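Local coordinates for protein kinase A regulatory subunit, putative (Trypanosoma cruzi, PDB 6FTF) that probably holds a cAMP-independent protein kinase A in check and binds nucleosides such as 7-cyano-7-deazainosine in two cyclic nucleotide-binding domains, at residues 45-50 and 261-266; 193-198 and 213-218; 222-227 and 284-289; 237-242 and 274-279. All blocks are in the same frame, centred on the assembly; numbering follows the deposited sequence. Where two conformers were deposited one is given.

Contact 1 (45-50 and 261-266); sequences LFSFLN and RRHFEM
Ser-47 meets both Arg-262 and His-263, once through its carbonyl and once through its side chain. The polar part of the contact belongs to the arginine. Its NH2 reaches Ser-47 O at 2.8 Å, but the N-H...O angle is only 128°, so the bond is weak. A water lying in the guanidinium plane extends this grip: it accepts from Arg-262 NH1 at 2.6 Å and donates to Phe-46 O at 2.8 Å. The same NH1 also bonds Thr-41 O, which ties one guanidinium to the end of helix 30-42 and, directly and through the water, to the loop after it.

The second kind of contact is layered. Ser-47 OG sits over one face of the His-263 imidazole, near its rim, with OG 3.3 Å from CE1, while its hydrogen bond goes to Val-44 O. Arg-262 CG covers the opposite face. With chi1 at 65° and the chain extended beyond CG, the arginine runs across that face and places the centre of its guanidinium against His-263 CE1.

Buried near the centre of the chain, this is an interdomain junction: the loop joining helices 30-42 and 51-60 meets the turn that starts the helix following the beta-barrel of the second cyclic nucleotide-binding domain.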
# COMPACT_ATOMS: atom_id res chain seq x y z
N LEU A 45 -2.74 4.12 5.12
CA LEU A 45 -3.25 4.32 6.48
C LEU A 45 -4.71 3.91 6.62
O LEU A 45 -5.17 3.74 7.75
CB LEU A 45 -3.13 5.79 6.87
CG LEU A 45 -1.71 6.32 7.00
CD1 LEU A 45 -1.71 7.83 7.13
CD2 LEU A 45 -0.99 5.68 8.18
N PHE A 46 -5.43 3.75 5.52
CA PHE A 46 -6.86 3.44 5.53
C PHE A 46 -7.15 2.05 4.97
O PHE A 46 -8.31 1.74 4.70
CB PHE A 46 -7.62 4.52 4.76
CG PHE A 46 -7.25 5.92 5.19
CD1 PHE A 46 -7.88 6.54 6.25
CD2 PHE A 46 -6.22 6.58 4.56
CE1 PHE A 46 -7.50 7.81 6.64
CE2 PHE A 46 -5.84 7.85 4.95
CZ PHE A 46 -6.47 8.45 5.99
N SER A 47 -6.12 1.21 4.84
CA SER A 47 -6.20 -0.02 4.07
C SER A 47 -7.33 -0.94 4.51
O SER A 47 -7.91 -1.64 3.66
CB SER A 47 -4.90 -0.81 4.18
OG SER A 47 -3.83 -0.11 3.60
N PHE A 48 -7.58 -1.05 5.80
CA PHE A 48 -8.52 -2.04 6.31
C PHE A 48 -9.85 -1.44 6.77
O PHE A 48 -10.63 -2.12 7.44
CB PHE A 48 -7.83 -2.98 7.31
CG PHE A 48 -6.71 -3.76 6.66
CD1 PHE A 48 -7.01 -4.87 5.87
CD2 PHE A 48 -5.39 -3.33 6.73
CE1 PHE A 48 -6.02 -5.54 5.20
CE2 PHE A 48 -4.40 -4.00 6.06
CZ PHE A 48 -4.70 -5.12 5.29
N LEU A 49 -10.14 -0.21 6.39
CA LEU A 49 -11.46 0.36 6.61
C LEU A 49 -12.42 -0.08 5.52
O LEU A 49 -12.07 -0.13 4.34
CB LEU A 49 -11.38 1.89 6.60
CG LEU A 49 -10.59 2.53 7.74
CD1 LEU A 49 -10.81 4.04 7.69
CD2 LEU A 49 -10.96 1.98 9.10
N ASN A 50 -13.66 -0.34 5.91
CA ASN A 50 -14.69 -0.67 4.94
C ASN A 50 -15.25 0.60 4.29
O ASN A 50 -14.91 1.73 4.66
CB ASN A 50 -15.78 -1.53 5.57
CG ASN A 50 -16.54 -0.83 6.69
OD1 ASN A 50 -16.80 0.37 6.65
ND2 ASN A 50 -16.95 -1.60 7.69
N ARG A 261 -3.74 -4.52 -4.98
CA ARG A 261 -3.26 -3.71 -6.08
C ARG A 261 -3.44 -2.22 -5.84
O ARG A 261 -2.62 -1.43 -6.30
CB ARG A 261 -3.96 -4.14 -7.37
CG ARG A 261 -3.37 -3.60 -8.63
CD ARG A 261 -4.05 -4.23 -9.82
NE ARG A 261 -3.50 -3.76 -11.07
CZ ARG A 261 -3.94 -4.15 -12.26
NH1 ARG A 261 -4.94 -5.02 -12.36
NH2 ARG A 261 -3.40 -3.66 -13.36
N ARG A 262 -4.49 -1.81 -5.14
CA ARG A 262 -4.72 -0.38 -4.93
C ARG A 262 -3.62 0.27 -4.10
O ARG A 262 -3.47 1.50 -4.16
CB ARG A 262 -6.09 -0.12 -4.30
CG ARG A 262 -6.28 -0.66 -2.91
CD ARG A 262 -7.78 -0.81 -2.54
NE ARG A 262 -8.04 -1.55 -1.30
CZ ARG A 262 -8.36 -1.00 -0.12
NH1 ARG A 262 -8.43 0.32 0.01
NH2 ARG A 262 -8.60 -1.76 0.93
N HIS A 263 -2.84 -0.51 -3.35
CA HIS A 263 -1.77 0.00 -2.52
C HIS A 263 -0.40 -0.23 -3.13
O HIS A 263 0.61 0.18 -2.55
CB HIS A 263 -1.84 -0.64 -1.15
CG HIS A 263 -3.11 -0.34 -0.44
ND1 HIS A 263 -3.94 -1.32 0.05
CD2 HIS A 263 -3.72 0.85 -0.18
CE1 HIS A 263 -5.00 -0.76 0.60
NE2 HIS A 263 -4.90 0.56 0.46
N PHE A 264 -0.33 -0.83 -4.32
CA PHE A 264 0.95 -1.21 -4.90
C PHE A 264 1.84 -0.01 -5.15
O PHE A 264 3.02 -0.01 -4.80
CB PHE A 264 0.69 -1.99 -6.19
CG PHE A 264 1.92 -2.39 -6.94
CD1 PHE A 264 2.77 -3.36 -6.45
CD2 PHE A 264 2.19 -1.83 -8.18
CE1 PHE A 264 3.89 -3.75 -7.16
CE2 PHE A 264 3.31 -2.23 -8.90
CZ PHE A 264 4.16 -3.19 -8.38
N GLU A 265 1.30 1.02 -5.80
CA GLU A 265 2.10 2.19 -6.13
C GLU A 265 2.69 2.83 -4.88
O GLU A 265 3.89 3.13 -4.81
CB GLU A 265 1.25 3.20 -6.90
CG GLU A 265 2.03 4.41 -7.39
CD GLU A 265 3.10 4.03 -8.39
OE1 GLU A 265 2.84 3.12 -9.21
OE2 GLU A 265 4.19 4.63 -8.36
N MET A 266 1.86 3.02 -3.85
CA MET A 266 2.34 3.71 -2.66
C MET A 266 3.41 2.90 -1.95
O MET A 266 4.42 3.46 -1.51
CB MET A 266 1.21 4.06 -1.70
CG MET A 266 1.72 4.72 -0.41
SD MET A 266 0.46 5.65 0.50
CE MET A 266 1.29 5.70 2.06
O HOH W 1 -9.49 1.25 2.17

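Contact 2 (193-198 and 213-218); sequences IHYGEE and IGRDAD
Arg-215 lays its guanidinium flat on the ring of Tyr-195, and the side chain is best followed outward from the strand. CB sets off toward the neighbouring turn. CG makes the first touch, 3.7 Å from Tyr-195 CE2, near the hydroxyl end of the ring. At chi2, -67°, the chain bends, and the bend carries it back across the ring face instead of past it. NE then lies over that face toward the rim. CZ comes 4.0 Å from Tyr-195 CG; measured to the ring centroid it is 4.5 Å away and 30° off the normal, an off-centre cation-pi contact with the two planes only 20° apart. At the tip the two amino groups part company. NH2 rests 3.5 Å from Tyr-195 CB and forms a salt bridge with Asp-247. NH1 turns home to its own strand, donating to Gly-214 O at 3.0 Å; the oxygen lies in the guanidinium plane, although the donor stands well above the carbonyl plane.

The tyrosine is presented by a type II beta turn from His-194 to Glu-197, whose third position is Gly-196 with positive phi. Asp-247 serves both partners, since its other carboxylate oxygen accepts from Tyr-195 N.

The chemistry thus pairs a flat cation with an aromatic face at the protein surface. The in-plane bond to Gly-214 O and the bridge to Asp-247 probably limit the rotation of the group, leaving a face for the stack, and Asp-247 probably offsets much of the charge.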
# COMPACT_ATOMS: atom_id res chain seq x y z
N ILE A 193 -3.35 -18.14 -6.75
CA ILE A 193 -3.79 -17.39 -7.92
C ILE A 193 -4.30 -18.40 -8.94
O ILE A 193 -3.66 -19.43 -9.17
CB ILE A 193 -2.64 -16.54 -8.52
CG1 ILE A 193 -2.23 -15.48 -7.52
CG2 ILE A 193 -3.05 -15.93 -9.85
CD1 ILE A 193 -0.94 -14.71 -7.88
N HIS A 194 -5.44 -18.10 -9.56
CA HIS A 194 -5.92 -18.83 -10.73
C HIS A 194 -5.61 -18.05 -11.99
O HIS A 194 -5.75 -16.82 -12.02
CB HIS A 194 -7.44 -19.03 -10.68
CG HIS A 194 -7.88 -20.17 -9.82
ND1 HIS A 194 -8.02 -21.46 -10.29
CD2 HIS A 194 -8.22 -20.20 -8.51
CE1 HIS A 194 -8.44 -22.23 -9.30
NE2 HIS A 194 -8.56 -21.50 -8.21
N TYR A 195 -5.21 -18.77 -13.03
CA TYR A 195 -5.09 -18.24 -14.38
C TYR A 195 -6.38 -17.56 -14.80
O TYR A 195 -7.47 -18.06 -14.53
CB TYR A 195 -4.82 -19.43 -15.29
CG TYR A 195 -4.66 -19.12 -16.76
CD1 TYR A 195 -5.76 -18.93 -17.57
CD2 TYR A 195 -3.41 -19.05 -17.35
CE1 TYR A 195 -5.62 -18.65 -18.92
CE2 TYR A 195 -3.26 -18.78 -18.69
CZ TYR A 195 -4.37 -18.59 -19.46
OH TYR A 195 -4.25 -18.33 -20.81
N GLY A 196 -6.25 -16.44 -15.52
CA GLY A 196 -7.39 -15.83 -16.18
C GLY A 196 -8.22 -14.89 -15.34
O GLY A 196 -9.32 -14.52 -15.77
N GLU A 197 -7.71 -14.43 -14.22
CA GLU A 197 -8.46 -13.56 -13.33
C GLU A 197 -7.87 -12.15 -13.32
O GLU A 197 -6.81 -11.89 -13.84
CB GLU A 197 -8.59 -14.13 -11.90
CG GLU A 197 -7.33 -14.50 -11.16
CD GLU A 197 -7.62 -15.29 -9.84
OE1 GLU A 197 -8.79 -15.70 -9.67
OE2 GLU A 197 -6.73 -15.51 -8.97
N GLU A 198 -8.63 -11.23 -12.71
CA GLU A 198 -8.27 -9.82 -12.72
C GLU A 198 -6.87 -9.58 -12.20
O GLU A 198 -6.14 -8.73 -12.72
CB GLU A 198 -9.27 -9.06 -11.85
CG GLU A 198 -9.32 -7.57 -12.06
CD GLU A 198 -10.12 -7.19 -13.29
OE1 GLU A 198 -9.55 -6.52 -14.18
OE2 GLU A 198 -11.31 -7.55 -13.36
N ILE A 213 2.08 -22.38 -12.81
CA ILE A 213 1.59 -23.29 -13.84
C ILE A 213 1.02 -22.46 -14.99
O ILE A 213 -0.02 -21.79 -14.83
CB ILE A 213 0.56 -24.26 -13.27
CG1 ILE A 213 1.18 -25.06 -12.12
CG2 ILE A 213 0.02 -25.19 -14.35
CD1 ILE A 213 0.19 -25.91 -11.37
N GLY A 214 1.69 -22.49 -16.14
CA GLY A 214 1.25 -21.82 -17.34
C GLY A 214 0.45 -22.76 -18.22
O GLY A 214 -0.11 -23.76 -17.76
N ARG A 215 0.42 -22.46 -19.52
CA ARG A 215 -0.32 -23.26 -20.49
C ARG A 215 0.56 -23.50 -21.70
O ARG A 215 1.20 -22.57 -22.19
CB ARG A 215 -1.60 -22.53 -20.92
CG ARG A 215 -2.57 -22.24 -19.78
CD ARG A 215 -3.18 -23.51 -19.18
NE ARG A 215 -4.16 -23.21 -18.15
CZ ARG A 215 -3.90 -23.09 -16.85
NH1 ARG A 215 -2.67 -23.24 -16.38
NH2 ARG A 215 -4.88 -22.82 -16.00
N ASP A 216 0.58 -24.74 -22.18
CA ASP A 216 1.38 -25.09 -23.34
C ASP A 216 0.64 -24.74 -24.64
O ASP A 216 -0.46 -24.17 -24.65
CB ASP A 216 1.85 -26.55 -23.28
CG ASP A 216 0.74 -27.56 -23.48
OD1 ASP A 216 -0.36 -27.22 -23.96
OD2 ASP A 216 0.99 -28.75 -23.16
N ALA A 217 1.27 -25.06 -25.77
CA ALA A 217 0.68 -24.69 -27.05
C ALA A 217 -0.67 -25.33 -27.29
O ALA A 217 -1.47 -24.81 -28.08
CB ALA A 217 1.65 -25.02 -28.19
N ASP A 218 -0.95 -26.46 -26.64
CA ASP A 218 -2.25 -27.12 -26.73
C ASP A 218 -3.24 -26.64 -25.68
O ASP A 218 -4.35 -27.18 -25.58
CB ASP A 218 -2.08 -28.63 -26.61
CG ASP A 218 -1.21 -29.22 -27.71
OD1 ASP A 218 -1.19 -28.66 -28.83
OD2 ASP A 218 -0.54 -30.25 -27.45

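Contact 3 (222-227 and 284-289); sequences TKVCEF and YEYYQN. With 7CI (7-cyano-7-deazainosine), chain E.
Val-224 and Tyr-286 touch beside the bound 7-cyano-7-deazainosine, while Phe-227 and Tyr-284 meet near its pyrimidine ring. In the first pair Val-224 CG2 points onto the tyrosine face in a CH-pi contact, 3.8 Å from Tyr-286 CG. With CG1 anti to the backbone N (chi1 174°), that other methyl turns to the ligand at 3.7 Å from N3, and the two branches of one valine serve base and helix separately. In the second pair Phe-227 CZ lies 3.2 Å from Tyr-284 OH, the rings inclined obliquely at 41°.

Around the base one aromatic ring presents a face and two present edges. Tyr-284 offers the face, its CE2 3.5 Å from ligand C3. Phe-227 offers an edge, with CE2 3.6 Å from N2 and near the ring plane. Tyr-286 also turns an edge inward, CD2 approaching the nitrile N4 at 3.1 Å. Cys-225 SG adds a soft contact, 3.6 Å from C3. Polar recognition from this helix comes through the backbone: Tyr-287 N gives a weak bond to the carbonyl oxygen O5 at 3.0 Å, and Lys-283 O, just before the segment, bonds the ligand too.

Farther out, second-shell bonds hold these groups. Tyr-286 OH binds Arg-215 N on the adjacent strand, Tyr-287 OH binds His-242 NE2, and Tyr-284 O receives both N and NE2 of Gln-288. A C-terminal helix closing an aromatic lid over a base held against the barrel is the plan of cyclic nucleotide-binding domains, here filled by a nucleoside.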
# COMPACT_ATOMS: atom_id res chain seq x y z
N THR A 222 1.10 -26.50 -17.70
CA THR A 222 2.51 -26.88 -17.77
C THR A 222 3.25 -26.14 -16.67
O THR A 222 3.07 -24.93 -16.49
CB THR A 222 3.11 -26.58 -19.15
OG1 THR A 222 4.47 -27.03 -19.20
CG2 THR A 222 3.08 -25.09 -19.48
N LYS A 223 4.08 -26.85 -15.91
CA LYS A 223 4.77 -26.23 -14.78
C LYS A 223 5.90 -25.34 -15.28
O LYS A 223 6.73 -25.76 -16.09
CB LYS A 223 5.30 -27.31 -13.84
CG LYS A 223 5.99 -26.76 -12.60
CD LYS A 223 6.09 -27.82 -11.50
CE LYS A 223 6.80 -27.30 -10.25
NZ LYS A 223 6.48 -28.11 -9.03
N VAL A 224 5.93 -24.10 -14.79
CA VAL A 224 6.94 -23.14 -15.19
C VAL A 224 8.11 -23.13 -14.22
O VAL A 224 9.27 -23.19 -14.64
CB VAL A 224 6.29 -21.75 -15.30
CG1 VAL A 224 7.34 -20.68 -15.56
CG2 VAL A 224 5.28 -21.74 -16.41
N CYS A 225 7.85 -23.03 -12.92
CA CYS A 225 8.90 -22.93 -11.92
C CYS A 225 8.27 -23.03 -10.54
O CYS A 225 7.05 -23.18 -10.40
CB CYS A 225 9.69 -21.62 -12.05
SG CYS A 225 8.78 -20.12 -11.58
N GLU A 226 9.12 -22.94 -9.51
CA GLU A 226 8.70 -22.83 -8.12
C GLU A 226 9.25 -21.55 -7.51
O GLU A 226 10.20 -20.96 -8.02
CB GLU A 226 9.21 -24.03 -7.30
CG GLU A 226 8.51 -25.32 -7.72
CD GLU A 226 8.80 -26.51 -6.82
OE1 GLU A 226 8.09 -27.54 -6.97
OE2 GLU A 226 9.72 -26.43 -5.98
N PHE A 227 8.61 -21.11 -6.42
CA PHE A 227 9.09 -20.02 -5.58
C PHE A 227 8.92 -20.46 -4.13
O PHE A 227 8.15 -21.38 -3.82
CB PHE A 227 8.32 -18.72 -5.83
CG PHE A 227 8.61 -18.09 -7.15
CD1 PHE A 227 9.86 -17.60 -7.44
CD2 PHE A 227 7.61 -17.94 -8.09
CE1 PHE A 227 10.13 -17.00 -8.67
CE2 PHE A 227 7.88 -17.34 -9.30
CZ PHE A 227 9.13 -16.87 -9.58
N TYR A 284 11.47 -16.58 -15.79
CA TYR A 284 10.40 -15.84 -16.46
C TYR A 284 10.51 -15.91 -17.98
O TYR A 284 9.87 -15.11 -18.67
CB TYR A 284 10.37 -14.39 -15.97
CG TYR A 284 10.04 -14.22 -14.48
CD1 TYR A 284 10.99 -14.45 -13.50
CD2 TYR A 284 8.78 -13.82 -14.08
CE1 TYR A 284 10.68 -14.30 -12.17
CE2 TYR A 284 8.46 -13.65 -12.74
CZ TYR A 284 9.42 -13.89 -11.79
OH TYR A 284 9.16 -13.75 -10.44
N GLU A 285 11.25 -16.88 -18.51
CA GLU A 285 11.28 -17.08 -19.96
C GLU A 285 9.88 -17.31 -20.52
O GLU A 285 9.52 -16.77 -21.56
CB GLU A 285 12.20 -18.26 -20.29
CG GLU A 285 12.30 -18.53 -21.78
CD GLU A 285 13.28 -19.64 -22.12
OE1 GLU A 285 13.40 -19.95 -23.32
OE2 GLU A 285 13.90 -20.20 -21.19
N TYR A 286 9.08 -18.12 -19.83
CA TYR A 286 7.71 -18.38 -20.27
C TYR A 286 6.93 -17.07 -20.40
O TYR A 286 6.27 -16.81 -21.42
CB TYR A 286 7.05 -19.36 -19.28
CG TYR A 286 5.59 -19.57 -19.57
CD1 TYR A 286 5.16 -20.55 -20.45
CD2 TYR A 286 4.64 -18.77 -18.97
CE1 TYR A 286 3.82 -20.72 -20.73
CE2 TYR A 286 3.30 -18.93 -19.25
CZ TYR A 286 2.90 -19.90 -20.13
OH TYR A 286 1.57 -20.07 -20.43
N TYR A 287 7.00 -16.21 -19.38
CA TYR A 287 6.29 -14.94 -19.41
C TYR A 287 6.75 -14.06 -20.55
O TYR A 287 5.94 -13.35 -21.15
CB TYR A 287 6.50 -14.20 -18.10
CG TYR A 287 5.76 -12.89 -18.00
CD1 TYR A 287 4.37 -12.84 -18.10
CD2 TYR A 287 6.43 -11.72 -17.73
CE1 TYR A 287 3.68 -11.64 -17.96
CE2 TYR A 287 5.77 -10.53 -17.57
CZ TYR A 287 4.39 -10.49 -17.69
OH TYR A 287 3.75 -9.29 -17.51
N GLN A 288 8.05 -14.06 -20.86
CA GLN A 288 8.51 -13.22 -21.95
C GLN A 288 7.80 -13.61 -23.24
O GLN A 288 7.51 -12.76 -24.08
CB GLN A 288 10.02 -13.33 -22.17
CG GLN A 288 10.90 -12.96 -21.00
CD GLN A 288 10.41 -11.77 -20.24
OE1 GLN A 288 10.31 -10.67 -20.78
NE2 GLN A 288 10.12 -11.98 -18.96
N ASN A 289 7.57 -14.91 -23.43
CA ASN A 289 6.86 -15.36 -24.62
C ASN A 289 5.38 -14.99 -24.57
O ASN A 289 4.78 -14.69 -25.62
CB ASN A 289 7.04 -16.86 -24.80
CG ASN A 289 6.36 -17.37 -26.02
OD1 ASN A 289 5.37 -18.10 -25.95
ND2 ASN A 289 6.85 -16.94 -27.18
C1 7CI E . 3.73 -15.61 -11.65
N1 7CI E . 4.22 -15.93 -13.05
O1 7CI E . 2.36 -15.95 -11.55
C2 7CI E . 5.46 -16.32 -13.32
N2 7CI E . 6.49 -16.55 -12.48
O2 7CI E . 4.05 -13.94 -10.01
C3 7CI E . 7.64 -17.03 -13.00
N3 7CI E . 7.78 -17.20 -14.39
O3 7CI E . 2.22 -12.39 -11.15
C4 7CI E . 6.76 -16.94 -15.26
N4 7CI E . 3.43 -16.15 -17.72
C5 7CI E . 5.52 -16.51 -14.74
O5 7CI E . 7.00 -17.08 -16.49
C6 7CI E . 4.21 -16.18 -15.28
C7 7CI E . 3.46 -15.84 -14.16
C8 7CI E . 3.79 -16.17 -16.61
C9 7CI E . 3.82 -14.16 -11.35
C10 7CI E . 2.53 -13.67 -11.78
C11 7CI E . 1.60 -14.78 -11.26
C12 7CI E . 0.21 -14.86 -12.00
O4 7CI E . 0.39 -14.80 -13.37

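Contact 4 (237-242 and 274-279); sequences EFLNNH and VLKRCA. With 7CI (7-cyano-7-deazainosine), chain E.
The helix that carries the sugar-binding glutamate of the second nucleoside pocket also carries Leu-239, which packs on Leu-275 and Lys-276. Leu-239 CD1 comes 4.1 Å from Leu-275 CB, the two leucine side chains crossing at about a right angle, and its CD2 lies 4.2 Å from Lys-276 CG. One branched tip therefore straddles two successive residues. Phe-264 touches both leucines and completes the apolar patch. At the solvent side the lysine chain runs extended and then turns at its end, chi4 -76°, bringing NZ to a water that also donates to Leu-239 O at 2.7 Å. The lysine-water distance in the model is too short to be trusted in detail.

Glu-237 starts the same segment and faces the ligand. Its chain bends at chi2, 70°, which lets the carboxylate take two ribose hydroxyls at once: OE1 accepts from O3 at 2.7 Å and OE2 from O4 at 2.7 Å. OE2 has a further, weak bond from Val-245 N, a backbone contact that helps to set the carboxylate. His-242 lays its ring face near the glutamate backbone.

A helix that packs through a leucine and binds ribose through a glutamate on a different side recalls the phosphate-binding cassette of cyclic nucleotide-binding domains. Here, consistent with a ligand that has no phosphate, a carboxylate meets the 3'- and 5'-hydroxyls.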
# COMPACT_ATOMS: atom_id res chain seq x y z
N GLU A 237 0.98 -8.85 -13.34
CA GLU A 237 -0.26 -8.23 -13.78
C GLU A 237 -0.32 -6.77 -13.39
O GLU A 237 -0.94 -5.97 -14.11
CB GLU A 237 -1.44 -8.99 -13.17
CG GLU A 237 -1.61 -10.41 -13.71
CD GLU A 237 -0.54 -11.40 -13.29
OE1 GLU A 237 -0.04 -11.33 -12.14
OE2 GLU A 237 -0.18 -12.28 -14.12
N PHE A 238 0.26 -6.43 -12.24
CA PHE A 238 0.27 -5.05 -11.76
C PHE A 238 1.20 -4.19 -12.60
O PHE A 238 0.91 -3.00 -12.84
CB PHE A 238 0.79 -4.96 -10.32
CG PHE A 238 -0.05 -5.61 -9.25
CD1 PHE A 238 -1.17 -6.41 -9.49
CD2 PHE A 238 0.32 -5.37 -7.93
CE1 PHE A 238 -1.88 -6.95 -8.41
CE2 PHE A 238 -0.39 -5.88 -6.88
CZ PHE A 238 -1.48 -6.68 -7.11
N LEU A 239 2.33 -4.76 -13.02
CA LEU A 239 3.32 -4.03 -13.81
C LEU A 239 2.83 -3.81 -15.23
O LEU A 239 3.06 -2.74 -15.81
CB LEU A 239 4.63 -4.82 -13.86
CG LEU A 239 5.38 -4.90 -12.53
CD1 LEU A 239 6.51 -5.90 -12.62
CD2 LEU A 239 5.94 -3.55 -12.09
N ASN A 240 2.19 -4.82 -15.82
CA ASN A 240 1.91 -4.83 -17.25
C ASN A 240 0.42 -4.82 -17.58
O ASN A 240 0.05 -4.94 -18.75
CB ASN A 240 2.66 -5.98 -17.91
CG ASN A 240 4.16 -5.75 -17.90
OD1 ASN A 240 4.62 -4.60 -18.10
ND2 ASN A 240 4.94 -6.79 -17.68
N ASN A 241 -0.43 -4.64 -16.57
CA ASN A 241 -1.85 -4.36 -16.77
C ASN A 241 -2.56 -5.43 -17.61
O ASN A 241 -3.19 -5.14 -18.63
CB ASN A 241 -2.06 -2.97 -17.36
CG ASN A 241 -1.70 -1.88 -16.41
OD1 ASN A 241 -2.06 -1.91 -15.24
ND2 ASN A 241 -0.98 -0.89 -16.90
N HIS A 242 -2.50 -6.67 -17.13
CA HIS A 242 -3.19 -7.76 -17.81
C HIS A 242 -3.74 -8.73 -16.77
O HIS A 242 -3.33 -8.72 -15.60
CB HIS A 242 -2.30 -8.46 -18.84
CG HIS A 242 -1.03 -9.01 -18.27
ND1 HIS A 242 -0.99 -10.12 -17.46
CD2 HIS A 242 0.26 -8.59 -18.37
CE1 HIS A 242 0.26 -10.35 -17.08
NE2 HIS A 242 1.03 -9.44 -17.63
N VAL A 274 13.20 -2.89 -9.31
CA VAL A 274 13.66 -4.20 -8.88
C VAL A 274 12.73 -5.29 -9.43
O VAL A 274 13.18 -6.31 -9.95
CB VAL A 274 13.75 -4.26 -7.34
CG1 VAL A 274 14.09 -5.67 -6.86
CG2 VAL A 274 14.79 -3.26 -6.85
N LEU A 275 11.42 -5.09 -9.31
CA LEU A 275 10.46 -6.08 -9.78
C LEU A 275 10.54 -6.29 -11.28
O LEU A 275 10.31 -7.41 -11.77
CB LEU A 275 9.05 -5.66 -9.39
CG LEU A 275 8.79 -5.60 -7.89
CD1 LEU A 275 7.41 -5.00 -7.61
CD2 LEU A 275 8.89 -6.96 -7.25
N LYS A 276 10.85 -5.24 -12.04
CA LYS A 276 10.96 -5.37 -13.49
C LYS A 276 12.17 -6.20 -13.93
O LYS A 276 12.22 -6.60 -15.10
CB LYS A 276 11.00 -3.96 -14.11
CG LYS A 276 9.65 -3.23 -14.06
CD LYS A 276 9.73 -1.81 -14.65
CE LYS A 276 8.36 -1.13 -14.64
NZ LYS A 276 7.43 -1.60 -15.70
N ARG A 277 13.11 -6.48 -13.03
CA ARG A 277 14.29 -7.30 -13.33
C ARG A 277 13.93 -8.73 -13.68
O ARG A 277 14.78 -9.47 -14.17
CB ARG A 277 15.21 -7.43 -12.12
CG ARG A 277 15.94 -6.21 -11.59
CD ARG A 277 16.61 -6.61 -10.26
NE ARG A 277 17.26 -5.50 -9.57
CZ ARG A 277 17.87 -5.62 -8.39
NH1 ARG A 277 17.90 -6.79 -7.76
NH2 ARG A 277 18.44 -4.56 -7.83
N CYS A 278 12.69 -9.14 -13.41
CA CYS A 278 12.30 -10.49 -13.77
C CYS A 278 12.49 -10.76 -15.25
O CYS A 278 12.69 -11.92 -15.63
CB CYS A 278 10.85 -10.75 -13.33
SG CYS A 278 9.64 -9.69 -14.14
N ALA A 279 12.46 -9.73 -16.10
CA ALA A 279 12.66 -9.94 -17.53
C ALA A 279 14.00 -10.62 -17.82
O ALA A 279 14.12 -11.31 -18.83
CB ALA A 279 12.59 -8.62 -18.28
C1 7CI E . 3.73 -15.61 -11.65
N1 7CI E . 4.22 -15.93 -13.05
O1 7CI E . 2.36 -15.95 -11.55
C2 7CI E . 5.46 -16.32 -13.32
N2 7CI E . 6.49 -16.55 -12.48
O2 7CI E . 4.05 -13.94 -10.01
C3 7CI E . 7.64 -17.03 -13.00
N3 7CI E . 7.78 -17.20 -14.39
O3 7CI E . 2.22 -12.39 -11.15
C4 7CI E . 6.76 -16.94 -15.26
N4 7CI E . 3.43 -16.15 -17.72
C5 7CI E . 5.52 -16.51 -14.74
O5 7CI E . 7.00 -17.08 -16.49
C6 7CI E . 4.21 -16.18 -15.28
C7 7CI E . 3.46 -15.84 -14.16
C8 7CI E . 3.79 -16.17 -16.61
C9 7CI E . 3.82 -14.16 -11.35
C10 7CI E . 2.53 -13.67 -11.78
C11 7CI E . 1.60 -14.78 -11.26
C12 7CI E . 0.21 -14.86 -12.00
O4 7CI E . 0.39 -14.80 -13.37
O HOH W 2 5.13 -1.17 -15.06

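Overall arrangement
Contacts 3 and 4, with centres about 14 Å apart, hold the same 7-cyano-7-deazainosine from different ends, the first around the base and the second at the ribose; they also touch directly, Tyr-284 CB lying 3.4 Å from Cys-278 O. The centres of contacts 2 and 3 are about 11 Å apart, and both reach the same sheet, where Gly-214 N and Thr-222 O, 2.8 Å apart, probably form a hydrogen bond between neighbouring strands. Contact 1 stands about 29 Å from contact 3, centre to centre, yet touches contact 4: Phe-264 meets Phe-238 edge-to-face. Phe-238 is the helix neighbour of Glu-237, so the junction is joined to the ligand by one ring contact and one helix.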